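Adenosine kinase, putative (Trypanosoma brucei, PDB 3OTX) probably catalyses the magnesium-dependent transfer of phosphate from ATP to adenosine, giving AMP and ADP in purine salvage. Local coordinates at residues A39-E44 and A200-Q205; V175-V180 and S208-E213; V283-L288 and T323-A328. The protein carries 1 engineered substitution. All coordinates share one frame; numbering follows the deposited sequence.

Contact 1. Residues A39-E44 and A200-Q205; sequences AILLSE and APFIMQ
Phe202 reaches across to Ala39, Ile40 and Leu41, joining the two parts of the ribokinase-like (PfkB) fold: the small lid sheet, of which strand 39-41 is an edge, and the large alpha/beta domain, which contributes helix 201-206. The strand and helix axes stay 9.2 Å apart at an angle of 54°, a separation that a long flat side chain can span. The ring gets there through an unusual first torsion. Its CG sits in the crowded position between the backbone N and the carbonyl carbon (chi1 79°), which most helix positions reject because a preceding turn lies in the way; Phe202 is in the first turn and escapes that clash. Thus turned, the ring presents its rim to Ala39, with CD2 3.2 Å from Ala39 O, which lies near the ring plane. The slightly positive ring hydrogens suit a carbonyl oxygen there. The Ala39 methyl stays alongside, adding a looser apolar touch to Phe202 CE2. Ile40 CA comes obliquely to the ring, 4.0 Å from Phe202 CE2. The Ile40 CB points away from the helix, while its backbone pairs with Leu136 and Ala138 of strand 133-141. Leu41 brings its branch point, CG 4.0 Å from Phe202 CZ, the two side chains crossing at about a right angle. Its CG is anti to the carbonyl carbon (chi1 -57°), which swings the branched end nearer to the ring. Leu41 also touches the bound inhibitor, and Phe202 lies beside the adenosine-binding Phe171, so the apolar bridge borders the nucleoside pocket. One water completes it, accepting from Phe202 N at 3.0 Å and donating to Ala39 O at 3.3 Å.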
# COMPACT_ATOMS: atom_id res chain seq x y z
N ALA A 39 -12.53 -0.89 3.35
CA ALA A 39 -11.59 -1.22 4.43
C ALA A 39 -11.90 -0.30 5.61
O ALA A 39 -12.22 0.86 5.41
CB ALA A 39 -10.16 -1.01 3.99
N ILE A 40 -11.81 -0.84 6.82
CA ILE A 40 -11.94 -0.05 8.05
C ILE A 40 -10.91 -0.55 9.06
O ILE A 40 -10.26 -1.58 8.83
CB ILE A 40 -13.33 -0.20 8.68
CG1 ILE A 40 -13.63 -1.67 9.08
CG2 ILE A 40 -14.44 0.38 7.77
CD1 ILE A 40 -14.84 -1.78 10.10
N LEU A 41 -10.71 0.22 10.13
CA LEU A 41 -10.04 -0.28 11.32
C LEU A 41 -11.05 -0.97 12.21
O LEU A 41 -12.20 -0.52 12.37
CB LEU A 41 -9.39 0.88 12.09
CG LEU A 41 -8.39 1.67 11.22
CD1 LEU A 41 -7.84 2.82 12.04
CD2 LEU A 41 -7.27 0.80 10.71
N LEU A 42 -10.62 -2.08 12.82
CA LEU A 42 -11.48 -2.78 13.77
C LEU A 42 -11.97 -1.82 14.84
O LEU A 42 -11.17 -1.06 15.41
CB LEU A 42 -10.70 -3.91 14.42
CG LEU A 42 -11.46 -4.67 15.50
CD1 LEU A 42 -12.43 -5.60 14.82
CD2 LEU A 42 -10.44 -5.48 16.31
N SER A 43 -13.27 -1.84 15.09
CA SER A 43 -13.84 -1.08 16.19
C SER A 43 -14.73 -1.96 17.06
O SER A 43 -14.97 -3.12 16.74
CB SER A 43 -14.65 0.10 15.66
OG SER A 43 -15.90 -0.33 15.12
N GLU A 44 -15.23 -1.40 18.16
CA GLU A 44 -16.09 -2.11 19.06
C GLU A 44 -17.32 -2.65 18.29
O GLU A 44 -17.79 -3.71 18.59
CB GLU A 44 -16.52 -1.15 20.18
CG GLU A 44 -17.36 -1.79 21.26
CD GLU A 44 -16.57 -2.74 22.15
OE1 GLU A 44 -15.32 -2.79 22.04
OE2 GLU A 44 -17.23 -3.43 22.95
N ALA A 200 -7.29 4.33 1.48
CA ALA A 200 -8.71 4.12 1.73
C ALA A 200 -9.43 5.42 1.88
O ALA A 200 -8.88 6.38 2.42
CB ALA A 200 -8.90 3.27 3.03
N PRO A 201 -10.70 5.47 1.44
CA PRO A 201 -11.43 6.68 1.68
C PRO A 201 -11.39 7.15 3.12
O PRO A 201 -11.38 8.35 3.34
CB PRO A 201 -12.86 6.33 1.23
CG PRO A 201 -12.63 5.34 0.12
CD PRO A 201 -11.43 4.51 0.58
N PHE A 202 -11.32 6.25 4.11
CA PHE A 202 -11.32 6.70 5.52
C PHE A 202 -10.11 7.53 5.94
O PHE A 202 -10.16 8.26 6.93
CB PHE A 202 -11.59 5.56 6.51
CG PHE A 202 -10.41 4.66 6.80
CD1 PHE A 202 -9.39 5.05 7.67
CD2 PHE A 202 -10.37 3.39 6.25
CE1 PHE A 202 -8.32 4.19 7.95
CE2 PHE A 202 -9.31 2.53 6.54
CZ PHE A 202 -8.29 2.92 7.38
N ILE A 203 -9.03 7.39 5.18
CA ILE A 203 -7.85 8.20 5.42
C ILE A 203 -8.22 9.68 5.16
O ILE A 203 -7.91 10.54 5.99
CB ILE A 203 -6.67 7.75 4.53
CG1 ILE A 203 -6.18 6.33 4.91
CG2 ILE A 203 -5.54 8.77 4.58
CD1 ILE A 203 -5.63 6.21 6.39
N MET A 204 -8.85 9.96 4.02
CA MET A 204 -9.28 11.31 3.69
C MET A 204 -10.40 11.82 4.60
O MET A 204 -10.47 13.02 4.90
CB MET A 204 -9.74 11.38 2.23
CG MET A 204 -8.63 11.54 1.16
SD MET A 204 -7.47 10.19 0.96
CE MET A 204 -8.55 8.97 0.16
N GLN A 205 -11.28 10.92 5.05
CA GLN A 205 -12.40 11.31 5.90
C GLN A 205 -11.99 11.63 7.34
O GLN A 205 -12.44 12.64 7.88
CB GLN A 205 -13.48 10.22 5.88
CG GLN A 205 -14.10 10.02 4.50
CD GLN A 205 -14.77 8.64 4.32
OE1 GLN A 205 -14.54 7.70 5.10
NE2 GLN A 205 -15.60 8.52 3.29
O HOH W 1 -12.62 3.60 3.63

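Contact 2. Residues V175-V180 and S208-E213; sequences VDVNHV and SAQLGE
Val177 fits against Gln210 and Glu213 where two helices of neighbouring beta-alpha-beta crossovers in the Rossmann-like domain meet, 177-189 by its first turn and 208-214 by its flank. Its CG2, anti to the backbone N, lies 3.7 Å from Gln210 O and also near Gln210 CB, while CG1 comes within 3.6 Å of Glu213 OE2, the two side chains crossing at about a right angle. A compact branched residue suits a place where two helices come this close, one methyl for each partner. With CG anti to the carbonyl carbon (chi1 -68°), Gln210 lays CG 4.0 Å from Val177 CB; the bend at chi2 then turns the amide. Beyond these first touches a water donates to both Asn178 OD1 and Glu213 OE1, the latter at 2.7 Å, linking the helices. What sets Val177 in place is the start of its own helix: Asp176 is the N-cap, and its negative charge probably also interacts favourably with the helix N-terminus. The Asp176 OD1 atom accepts from Asn178 N at 2.9 Å, met from 44° out of the carboxylate plane, and Asp176 CB rests 3.5 Å above the centre of the His179 ring, whose NE2 bonds to Leu146 O.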
# COMPACT_ATOMS: atom_id res chain seq x y z
N VAL A 175 -1.13 5.78 12.64
CA VAL A 175 -0.22 5.35 13.70
C VAL A 175 0.44 6.61 14.29
O VAL A 175 -0.08 7.18 15.26
CB VAL A 175 0.78 4.28 13.21
CG1 VAL A 175 1.76 3.90 14.35
CG2 VAL A 175 -0.02 3.03 12.69
N ASP A 176 1.51 7.10 13.66
CA ASP A 176 2.11 8.36 14.10
C ASP A 176 2.63 9.12 12.89
O ASP A 176 3.57 8.69 12.24
CB ASP A 176 3.26 8.09 15.08
CG ASP A 176 3.77 9.34 15.75
OD1 ASP A 176 3.53 10.47 15.28
OD2 ASP A 176 4.44 9.19 16.81
N VAL A 177 2.02 10.25 12.63
CA VAL A 177 2.40 11.09 11.49
C VAL A 177 3.87 11.49 11.53
O VAL A 177 4.51 11.61 10.48
CB VAL A 177 1.49 12.34 11.38
CG1 VAL A 177 1.79 13.39 12.49
CG2 VAL A 177 1.60 12.99 9.97
N ASN A 178 4.39 11.67 12.74
CA ASN A 178 5.79 12.00 12.90
C ASN A 178 6.75 10.94 12.34
O ASN A 178 7.85 11.30 11.87
CB ASN A 178 6.07 12.35 14.35
CG ASN A 178 5.40 13.65 14.75
OD1 ASN A 178 5.36 14.61 13.99
ND2 ASN A 178 4.85 13.67 15.95
N HIS A 179 6.36 9.66 12.34
CA HIS A 179 7.22 8.64 11.73
C HIS A 179 7.31 8.88 10.23
O HIS A 179 8.38 8.75 9.62
CB HIS A 179 6.65 7.24 11.94
CG HIS A 179 6.52 6.83 13.37
ND1 HIS A 179 7.08 7.55 14.41
CD2 HIS A 179 5.90 5.76 13.94
CE1 HIS A 179 6.80 6.94 15.55
NE2 HIS A 179 6.07 5.86 15.29
N VAL A 180 6.19 9.24 9.63
CA VAL A 180 6.13 9.53 8.21
C VAL A 180 6.96 10.76 7.91
O VAL A 180 7.74 10.74 6.94
CB VAL A 180 4.68 9.78 7.75
CG1 VAL A 180 4.62 9.81 6.23
CG2 VAL A 180 3.75 8.64 8.26
N SER A 208 -7.36 13.45 7.68
CA SER A 208 -7.04 14.50 6.73
C SER A 208 -5.96 15.44 7.28
O SER A 208 -5.16 15.93 6.51
CB SER A 208 -8.28 15.26 6.28
OG SER A 208 -8.87 15.98 7.34
N ALA A 209 -5.93 15.67 8.60
CA ALA A 209 -4.90 16.55 9.17
C ALA A 209 -3.53 15.93 8.97
O ALA A 209 -2.57 16.62 8.54
CB ALA A 209 -5.15 16.85 10.65
N GLN A 210 -3.44 14.64 9.26
CA GLN A 210 -2.18 13.89 9.08
C GLN A 210 -1.77 13.86 7.61
O GLN A 210 -0.61 14.08 7.26
CB GLN A 210 -2.34 12.46 9.59
CG GLN A 210 -2.52 12.40 11.11
CD GLN A 210 -3.97 12.37 11.55
OE1 GLN A 210 -4.87 12.93 10.90
NE2 GLN A 210 -4.22 11.71 12.66
N LEU A 211 -2.74 13.54 6.75
CA LEU A 211 -2.47 13.56 5.32
C LEU A 211 -1.98 14.94 4.87
O LEU A 211 -1.02 15.05 4.11
CB LEU A 211 -3.74 13.14 4.54
CG LEU A 211 -3.63 13.11 3.02
CD1 LEU A 211 -2.54 12.15 2.54
CD2 LEU A 211 -5.01 12.72 2.38
N GLY A 212 -2.62 15.98 5.37
CA GLY A 212 -2.22 17.35 5.02
C GLY A 212 -0.79 17.70 5.42
O GLY A 212 -0.13 18.48 4.74
N GLU A 213 -0.34 17.15 6.55
CA GLU A 213 1.03 17.39 7.00
C GLU A 213 2.06 16.80 6.03
O GLU A 213 3.14 17.36 5.83
CB GLU A 213 1.27 16.81 8.39
CG GLU A 213 0.78 17.66 9.52
CD GLU A 213 1.47 17.34 10.82
OE1 GLU A 213 2.67 17.66 10.95
OE2 GLU A 213 0.81 16.79 11.72
O HOH W 2 4.16 17.25 13.15

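Contact 3. Residues V283-L288 and T323-A328. With AP5 (bis(adenosine)-5'-pentaphosphate), chain C.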
# COMPACT_ATOMS: atom_id res chain seq x y z
N VAL A 283 -2.96 5.84 -19.45
CA VAL A 283 -2.23 4.64 -19.81
C VAL A 283 -3.20 3.46 -19.86
O VAL A 283 -3.71 3.03 -18.81
CB VAL A 283 -1.14 4.35 -18.76
CG1 VAL A 283 -0.29 3.17 -19.16
CG2 VAL A 283 -0.28 5.59 -18.51
N PRO A 284 -3.43 2.89 -21.05
CA PRO A 284 -4.43 1.81 -21.17
C PRO A 284 -4.06 0.58 -20.39
O PRO A 284 -2.88 0.24 -20.24
CB PRO A 284 -4.46 1.49 -22.66
CG PRO A 284 -3.89 2.68 -23.34
CD PRO A 284 -2.99 3.39 -22.37
N VAL A 285 -5.08 -0.08 -19.88
CA VAL A 285 -4.88 -1.35 -19.18
C VAL A 285 -5.11 -2.46 -20.22
O VAL A 285 -6.16 -2.48 -20.89
CB VAL A 285 -5.89 -1.48 -18.02
CG1 VAL A 285 -5.94 -2.91 -17.49
CG2 VAL A 285 -5.55 -0.51 -16.92
N PRO A 286 -4.14 -3.39 -20.36
CA PRO A 286 -4.31 -4.44 -21.37
C PRO A 286 -5.57 -5.29 -21.12
O PRO A 286 -5.91 -5.59 -19.98
CB PRO A 286 -3.04 -5.29 -21.21
CG PRO A 286 -2.06 -4.40 -20.56
CD PRO A 286 -2.87 -3.52 -19.63
N GLN A 287 -6.27 -5.62 -22.19
CA GLN A 287 -7.47 -6.45 -22.11
C GLN A 287 -7.16 -7.75 -21.39
O GLN A 287 -6.10 -8.36 -21.63
CB GLN A 287 -7.98 -6.73 -23.53
CG GLN A 287 -9.36 -7.36 -23.60
CD GLN A 287 -9.34 -8.86 -23.38
OE1 GLN A 287 -10.30 -9.43 -22.86
NE2 GLN A 287 -8.24 -9.51 -23.76
N LEU A 288 -8.06 -8.16 -20.50
CA LEU A 288 -7.92 -9.42 -19.76
C LEU A 288 -9.29 -10.08 -19.69
O LEU A 288 -10.26 -9.41 -19.34
CB LEU A 288 -7.36 -9.16 -18.35
CG LEU A 288 -7.05 -10.34 -17.41
CD1 LEU A 288 -5.99 -11.29 -18.00
CD2 LEU A 288 -6.61 -9.83 -16.03
N THR A 323 4.20 -1.34 -16.04
CA THR A 323 4.73 -2.41 -15.19
C THR A 323 3.75 -2.74 -14.04
O THR A 323 3.52 -3.92 -13.73
CB THR A 323 6.12 -2.04 -14.65
OG1 THR A 323 6.97 -1.70 -15.75
CG2 THR A 323 6.73 -3.23 -13.89
N GLY A 324 3.17 -1.70 -13.46
CA GLY A 324 2.16 -1.88 -12.42
C GLY A 324 0.95 -2.62 -12.97
O GLY A 324 0.35 -3.42 -12.26
N HIS A 325 0.57 -2.35 -14.22
CA HIS A 325 -0.55 -3.11 -14.81
C HIS A 325 -0.18 -4.58 -14.94
O HIS A 325 -1.01 -5.45 -14.68
CB HIS A 325 -0.94 -2.59 -16.19
CG HIS A 325 -1.46 -1.20 -16.18
ND1 HIS A 325 -1.52 -0.45 -17.34
CD2 HIS A 325 -1.95 -0.42 -15.19
CE1 HIS A 325 -2.02 0.75 -17.04
NE2 HIS A 325 -2.29 0.78 -15.75
N TYR A 326 1.06 -4.85 -15.33
CA TYR A 326 1.50 -6.22 -15.47
C TYR A 326 1.39 -6.97 -14.11
O TYR A 326 0.80 -8.06 -14.03
CB TYR A 326 2.94 -6.27 -16.01
CG TYR A 326 3.50 -7.65 -15.83
CD1 TYR A 326 3.11 -8.70 -16.66
CD2 TYR A 326 4.36 -7.91 -14.78
CE1 TYR A 326 3.60 -10.01 -16.46
CE2 TYR A 326 4.84 -9.20 -14.56
CZ TYR A 326 4.46 -10.23 -15.40
OH TYR A 326 4.96 -11.48 -15.15
N THR A 327 1.99 -6.40 -13.08
CA THR A 327 1.99 -7.04 -11.78
C THR A 327 0.58 -7.17 -11.21
O THR A 327 0.24 -8.22 -10.67
CB THR A 327 2.95 -6.37 -10.77
OG1 THR A 327 2.73 -4.98 -10.74
CG2 THR A 327 4.41 -6.60 -11.20
N ALA A 328 -0.23 -6.13 -11.36
CA ALA A 328 -1.63 -6.21 -10.88
C ALA A 328 -2.39 -7.33 -11.60
O ALA A 328 -3.09 -8.13 -10.96
CB ALA A 328 -2.33 -4.87 -11.06
PA AP5 C . -7.69 -1.04 -9.29
O1A AP5 C . -9.02 -1.79 -9.22
O2A AP5 C . -7.82 0.40 -9.73
O3A AP5 C . -6.90 -1.02 -7.88
PB AP5 C . -7.55 -0.87 -6.41
O1B AP5 C . -8.93 -0.30 -6.44
O2B AP5 C . -6.54 -0.16 -5.58
O3B AP5 C . -7.61 -2.41 -6.03
PG AP5 C . -8.44 -3.23 -4.94
O1G AP5 C . -8.54 -4.64 -5.45
O2G AP5 C . -9.84 -2.72 -4.69
O3G AP5 C . -7.44 -3.17 -3.75
PD AP5 C . -7.56 -3.77 -2.26
O1D AP5 C . -8.85 -4.52 -1.99
O2D AP5 C . -7.18 -2.64 -1.35
O3D AP5 C . -6.41 -4.90 -2.31
PE AP5 C . -4.84 -4.67 -2.01
O1E AP5 C . -4.40 -3.36 -2.60
O2E AP5 C . -4.07 -5.93 -2.41
O5F AP5 C . -6.70 -1.91 -10.20
C5F AP5 C . -5.32 -1.56 -10.32
C4F AP5 C . -4.77 -2.12 -11.60
O4F AP5 C . -5.03 -3.54 -11.66
C3F AP5 C . -5.45 -1.60 -12.87
O3F AP5 C . -4.82 -0.42 -13.29
C2F AP5 C . -5.33 -2.75 -13.82
O2F AP5 C . -4.05 -2.76 -14.40
C1F AP5 C . -5.43 -3.97 -12.90
N9A AP5 C . -6.82 -4.50 -12.76
C8A AP5 C . -7.64 -4.40 -11.63
N7A AP5 C . -8.81 -5.04 -11.91
C5A AP5 C . -8.74 -5.53 -13.17
C6A AP5 C . -9.60 -6.28 -13.94
N6A AP5 C . -10.75 -6.76 -13.46
N1A AP5 C . -9.20 -6.65 -15.21
C2A AP5 C . -7.96 -6.31 -15.72
N3A AP5 C . -7.11 -5.57 -14.93
C4A AP5 C . -7.47 -5.21 -13.68
O5J AP5 C . -4.79 -4.51 -0.39
C5J AP5 C . -5.21 -5.58 0.44
C4J AP5 C . -4.33 -5.47 1.68
O4J AP5 C . -4.71 -4.34 2.47
C3J AP5 C . -4.49 -6.65 2.64
O3J AP5 C . -3.34 -7.49 2.51
C2J AP5 C . -4.61 -6.00 4.03
O2J AP5 C . -3.77 -6.60 5.02
C1J AP5 C . -4.18 -4.58 3.75
N9B AP5 C . -4.70 -3.61 4.73
C8B AP5 C . -6.02 -3.40 5.01
N7B AP5 C . -6.07 -2.46 5.99
C5B AP5 C . -4.79 -2.09 6.32
C6B AP5 C . -4.27 -1.17 7.24
N6B AP5 C . -5.02 -0.47 8.11
N1B AP5 C . -2.91 -1.09 7.31
C2B AP5 C . -2.05 -1.77 6.47
N3B AP5 C . -2.56 -2.71 5.60
C4B AP5 C . -3.92 -2.82 5.51
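The imidazole of His325 has Val285 CG2 over one face, a CH-pi contact 3.8 Å from the ring centroid and 14° off its normal. At the edge, near the ring plane, Val283 O approaches His325 CE1 to 3.3 Å. A methyl of Val283 also lies close to that carbon. Pro286 adds its CD beside His325 CB, and NE2 of the ring is hydrogen-bonded to Thr272 OG1, which helps fix the ring's rotation. Val285, branched at CB, suits a place between the imidazole and the ribose. With CG1 anti to the backbone N (chi1 166°), one methyl faces the ribose and the other the imidazole. CG1 stands 3.6 Å from AP5 O2F, and His325 CD2 is 3.2 Å from that same hydroxyl oxygen. One helical turn beyond His325, Ala328 puts only a methyl against the sugar, CB 3.1 Å from AP5 O4F. Leu288 then meets the base, its CD2 3.8 Å from AP5 C2A. The loop after edge strand 279-283 and helix 317-332 thus form part of a nucleotide pocket in this PfkB-family kinase. Their touches on the nucleoside are largely van der Waals in kind, implying that the pair supplies shape, while hydrogen bonds to the inhibitor come from residues such as Thr266, Asn224 and Gln290.

How the contacts relate
Contacts 1 and 2 are neighbours: helices 201-206 and 208-214 follow one another in the chain, and Met204 SD packs 3.8 Å from Leu211 CD2, so consecutive helices supply one side of each. Contact 3 lies apart, its nearest atoms about 16 Å from contact 1, and on the opposite side of the chain's centre from contact 2. Contacts 1 and 2 are surface contacts, each with a bridging water, whereas contact 3 is partly buried. Their chemistry follows place. An aromatic ring spans lid and large domain in contact 1, aliphatic methyls meet polar chains in contact 2, and imidazole meets valine in contact 3. Contacts 1 and 3 touch opposite ends of the inhibitor.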